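Peroxide stress regulator PerR, FUR family (Streptococcus pyogenes, PDB 4LMY) binds zinc and, as a FUR-family transcription factor, probably binds DNA to regulate genes of the peroxide stress response. Local coordinates at residues 36-48 / 86-98. Sequence-based numbering, arbitrary orientation.
With ZN (zinc ion), chain E.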
# COMPACT_ATOMS: atom_id res chain seq x y z
N SER B 36 1.41 6.85 -19.18
CA SER B 36 0.08 6.67 -18.60
C SER B 36 -0.49 5.31 -18.96
O SER B 36 -1.08 4.62 -18.13
CB SER B 36 -0.87 7.77 -19.06
OG SER B 36 -0.48 9.03 -18.57
N TYR B 37 -0.30 4.92 -20.22
CA TYR B 37 -0.75 3.61 -20.70
C TYR B 37 -0.13 2.49 -19.87
O TYR B 37 -0.84 1.58 -19.42
CB TYR B 37 -0.39 3.43 -22.17
CG TYR B 37 -0.76 2.07 -22.74
CD1 TYR B 37 0.12 1.00 -22.67
CD2 TYR B 37 -1.99 1.86 -23.35
CE1 TYR B 37 -0.21 -0.24 -23.18
CE2 TYR B 37 -2.33 0.62 -23.87
CZ TYR B 37 -1.44 -0.42 -23.78
OH TYR B 37 -1.77 -1.66 -24.29
N MET B 38 1.18 2.56 -19.67
CA MET B 38 1.91 1.53 -18.93
C MET B 38 1.49 1.48 -17.46
O MET B 38 1.38 0.41 -16.88
CB MET B 38 3.42 1.75 -19.05
CG MET B 38 3.97 1.51 -20.44
SD MET B 38 3.56 -0.12 -21.08
CE MET B 38 4.37 -1.16 -19.87
N ILE B 39 1.27 2.66 -16.88
CA ILE B 39 0.82 2.76 -15.50
C ILE B 39 -0.55 2.12 -15.32
O ILE B 39 -0.79 1.40 -14.34
CB ILE B 39 0.78 4.23 -15.03
CG1 ILE B 39 2.20 4.76 -14.86
CG2 ILE B 39 0.01 4.36 -13.71
CD1 ILE B 39 2.26 6.21 -14.52
N GLN B 40 -1.45 2.37 -16.27
CA GLN B 40 -2.82 1.87 -16.17
C GLN B 40 -2.95 0.41 -16.60
O GLN B 40 -3.94 -0.25 -16.27
CB GLN B 40 -3.76 2.73 -17.01
CG GLN B 40 -3.90 4.16 -16.52
CD GLN B 40 -5.16 4.83 -17.05
OE1 GLN B 40 -5.81 4.32 -17.97
NE2 GLN B 40 -5.50 5.97 -16.47
N SER B 41 -1.96 -0.09 -17.33
CA SER B 41 -2.04 -1.44 -17.88
C SER B 41 -2.10 -2.52 -16.80
O SER B 41 -1.25 -2.57 -15.90
CB SER B 41 -0.88 -1.72 -18.84
OG SER B 41 -1.09 -2.95 -19.52
N THR B 42 -3.12 -3.37 -16.89
CA THR B 42 -3.34 -4.43 -15.92
C THR B 42 -2.85 -5.75 -16.48
O THR B 42 -3.34 -6.82 -16.11
CB THR B 42 -4.82 -4.53 -15.56
OG1 THR B 42 -5.58 -4.73 -16.75
CG2 THR B 42 -5.27 -3.26 -14.89
N GLU B 43 -1.89 -5.66 -17.38
CA GLU B 43 -1.24 -6.82 -17.96
C GLU B 43 0.18 -6.41 -18.31
O GLU B 43 0.65 -5.34 -17.91
CB GLU B 43 -1.99 -7.30 -19.19
CG GLU B 43 -2.52 -6.17 -20.06
CD GLU B 43 -3.22 -6.67 -21.31
OE1 GLU B 43 -4.00 -7.63 -21.22
OE2 GLU B 43 -2.96 -6.10 -22.39
N HIS B 44 0.87 -7.27 -19.05
CA HIS B 44 2.25 -6.99 -19.43
C HIS B 44 2.34 -6.97 -20.95
O HIS B 44 2.65 -7.98 -21.57
CB HIS B 44 3.18 -8.04 -18.82
CG HIS B 44 2.97 -8.25 -17.35
ND1 HIS B 44 3.89 -7.88 -16.40
CD2 HIS B 44 1.93 -8.78 -16.67
CE1 HIS B 44 3.44 -8.18 -15.20
NE2 HIS B 44 2.25 -8.73 -15.33
N PRO B 45 2.04 -5.81 -21.55
CA PRO B 45 1.89 -5.69 -23.00
C PRO B 45 3.22 -5.79 -23.75
O PRO B 45 4.27 -5.40 -23.23
CB PRO B 45 1.29 -4.30 -23.18
CG PRO B 45 1.81 -3.53 -22.02
CD PRO B 45 1.83 -4.51 -20.87
N SER B 46 3.15 -6.31 -24.96
CA SER B 46 4.29 -6.29 -25.86
C SER B 46 4.38 -4.91 -26.49
O SER B 46 3.48 -4.09 -26.33
CB SER B 46 4.10 -7.33 -26.96
OG SER B 46 2.98 -7.01 -27.76
N ALA B 47 5.47 -4.65 -27.21
CA ALA B 47 5.63 -3.39 -27.91
C ALA B 47 4.53 -3.22 -28.96
O ALA B 47 4.03 -2.12 -29.17
CB ALA B 47 7.00 -3.31 -28.56
N ASP B 48 4.16 -4.33 -29.60
CA ASP B 48 3.12 -4.30 -30.63
C ASP B 48 1.76 -3.94 -30.03
O ASP B 48 1.00 -3.18 -30.63
CB ASP B 48 3.03 -5.65 -31.35
CG ASP B 48 2.08 -5.60 -32.53
OD1 ASP B 48 2.37 -4.88 -33.51
OD2 ASP B 48 1.04 -6.30 -32.49
N ASN B 86 9.57 -20.28 -23.74
CA ASN B 86 9.18 -20.71 -25.09
C ASN B 86 8.69 -19.56 -25.99
O ASN B 86 8.51 -19.74 -27.19
CB ASN B 86 8.16 -21.86 -25.03
CG ASN B 86 7.88 -22.46 -26.39
OD1 ASN B 86 6.73 -22.76 -26.72
ND2 ASN B 86 8.92 -22.64 -27.19
N ASP B 87 8.51 -18.38 -25.40
CA ASP B 87 8.07 -17.20 -26.14
C ASP B 87 9.21 -16.19 -26.21
O ASP B 87 9.76 -15.79 -25.19
CB ASP B 87 6.85 -16.58 -25.46
CG ASP B 87 6.15 -15.55 -26.32
OD1 ASP B 87 6.72 -15.12 -27.35
OD2 ASP B 87 5.02 -15.16 -25.97
N LEU B 88 9.56 -15.77 -27.43
CA LEU B 88 10.64 -14.80 -27.62
C LEU B 88 10.16 -13.36 -27.49
O LEU B 88 10.97 -12.43 -27.46
CB LEU B 88 11.31 -14.98 -28.98
CG LEU B 88 12.24 -16.18 -29.21
CD1 LEU B 88 13.12 -15.94 -30.43
CD2 LEU B 88 13.08 -16.47 -27.97
N THR B 89 8.84 -13.17 -27.42
CA THR B 89 8.28 -11.83 -27.31
C THR B 89 8.62 -11.20 -25.96
O THR B 89 8.43 -11.80 -24.91
CB THR B 89 6.74 -11.84 -27.48
OG1 THR B 89 6.41 -12.35 -28.78
CG2 THR B 89 6.18 -10.44 -27.32
N THR B 90 9.14 -9.97 -26.01
CA THR B 90 9.41 -9.23 -24.79
C THR B 90 8.13 -8.55 -24.32
O THR B 90 7.44 -7.88 -25.10
CB THR B 90 10.49 -8.16 -25.01
OG1 THR B 90 11.72 -8.80 -25.40
CG2 THR B 90 10.72 -7.36 -23.73
N TYR B 91 7.80 -8.74 -23.05
CA TYR B 91 6.65 -8.09 -22.46
C TYR B 91 7.11 -7.07 -21.43
O TYR B 91 8.15 -7.24 -20.79
CB TYR B 91 5.71 -9.12 -21.83
CG TYR B 91 5.19 -10.12 -22.84
CD1 TYR B 91 4.16 -9.78 -23.71
CD2 TYR B 91 5.74 -11.39 -22.93
CE1 TYR B 91 3.68 -10.69 -24.63
CE2 TYR B 91 5.27 -12.30 -23.85
CZ TYR B 91 4.24 -11.94 -24.70
OH TYR B 91 3.77 -12.85 -25.63
N TYR B 92 6.34 -6.00 -21.28
CA TYR B 92 6.75 -4.87 -20.46
C TYR B 92 5.79 -4.64 -19.30
O TYR B 92 4.59 -4.84 -19.43
CB TYR B 92 6.88 -3.61 -21.31
CG TYR B 92 7.89 -3.75 -22.43
CD1 TYR B 92 9.19 -3.31 -22.27
CD2 TYR B 92 7.53 -4.32 -23.65
CE1 TYR B 92 10.12 -3.44 -23.29
CE2 TYR B 92 8.45 -4.45 -24.67
CZ TYR B 92 9.74 -4.01 -24.49
OH TYR B 92 10.66 -4.13 -25.51
N ASP B 93 6.33 -4.21 -18.16
CA ASP B 93 5.52 -3.96 -16.98
C ASP B 93 6.00 -2.72 -16.25
O ASP B 93 7.19 -2.60 -15.94
CB ASP B 93 5.57 -5.16 -16.04
CG ASP B 93 4.64 -5.00 -14.85
OD1 ASP B 93 3.46 -4.64 -15.06
OD2 ASP B 93 5.08 -5.22 -13.71
N PHE B 94 5.09 -1.80 -15.98
CA PHE B 94 5.42 -0.61 -15.21
C PHE B 94 5.52 -0.96 -13.73
O PHE B 94 4.60 -1.57 -13.18
CB PHE B 94 4.37 0.49 -15.43
CG PHE B 94 4.76 1.82 -14.85
CD1 PHE B 94 5.42 2.76 -15.63
CD2 PHE B 94 4.47 2.13 -13.54
CE1 PHE B 94 5.78 3.98 -15.10
CE2 PHE B 94 4.83 3.35 -13.00
CZ PHE B 94 5.49 4.28 -13.78
N MET B 95 6.62 -0.58 -13.09
CA MET B 95 6.79 -0.83 -11.66
C MET B 95 7.37 0.39 -10.94
O MET B 95 7.77 0.30 -9.77
CB MET B 95 7.61 -2.10 -11.41
CG MET B 95 9.13 -1.92 -11.34
SD MET B 95 9.87 -1.13 -12.77
CE MET B 95 11.28 -2.20 -13.05
N GLY B 96 7.38 1.53 -11.63
CA GLY B 96 7.91 2.76 -11.08
C GLY B 96 7.31 3.16 -9.74
O GLY B 96 6.13 2.92 -9.47
N HIS B 97 8.13 3.80 -8.91
CA HIS B 97 7.73 4.18 -7.56
C HIS B 97 6.95 5.49 -7.53
O HIS B 97 6.76 6.15 -8.55
CB HIS B 97 8.98 4.34 -6.70
CG HIS B 97 9.86 5.47 -7.14
ND1 HIS B 97 10.80 5.34 -8.14
CD2 HIS B 97 9.93 6.75 -6.73
CE1 HIS B 97 11.41 6.49 -8.32
NE2 HIS B 97 10.90 7.37 -7.48
N GLN B 98 6.52 5.87 -6.33
CA GLN B 98 5.91 7.17 -6.12
C GLN B 98 6.41 7.73 -4.79
O GLN B 98 7.17 7.07 -4.08
CB GLN B 98 4.38 7.05 -6.09
CG GLN B 98 3.86 6.32 -4.87
CD GLN B 98 2.36 6.44 -4.72
OE1 GLN B 98 1.75 5.68 -3.98
NE2 GLN B 98 1.76 7.40 -5.41
ZN ZN E . 11.25 9.54 -7.37
O HOH W 1 7.56 -6.67 -27.55
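In the winged-helix DNA-binding domain of the FUR family, the beta wing joins the helices where Ile39 meets Phe94 and Pro45 meets Tyr92. Strand 91-94, hydrogen-bonded on its other side to strand 79-82, runs almost at right angles (85°) to the last turn, 36-40, of helix 29-40. Against that end Phe94 turns CG anti to its backbone N (chi1 -171°), laying its ring beside Ile39, whose CG1 sits 3.4 Å from the ring centroid in a CH-pi contact over one face. Val16 and Met119 add to the apolar surroundings of this ring. The preceding residue, Met38, has a side chain bent at chi2 and chi3 that brings CE to 3.8 Å from Tyr92 CB. The linker to helix 47-54 follows the strand more closely: Tyr92 N donates to Pro45 O (2.9 Å), while His44 CA makes a CA-H...O contact with Tyr92 O (3.2 Å). The His44 imidazole crosses the Asp93 side chain obliquely, with ring and carboxylate planes 41° apart and ND1 3.2 Å from Asp93 CB. Ser46, at the N-cap of helix 47-54, turns its OG to the backbone N of Lys49. Past Gly96, His97 reaches a zinc ion that His4, His6, His19 and His99 also bind. At the first turn of helix 47-54, a single water accepts from Ala47 N (2.9 Å) and donates to Thr90 O (2.7 Å).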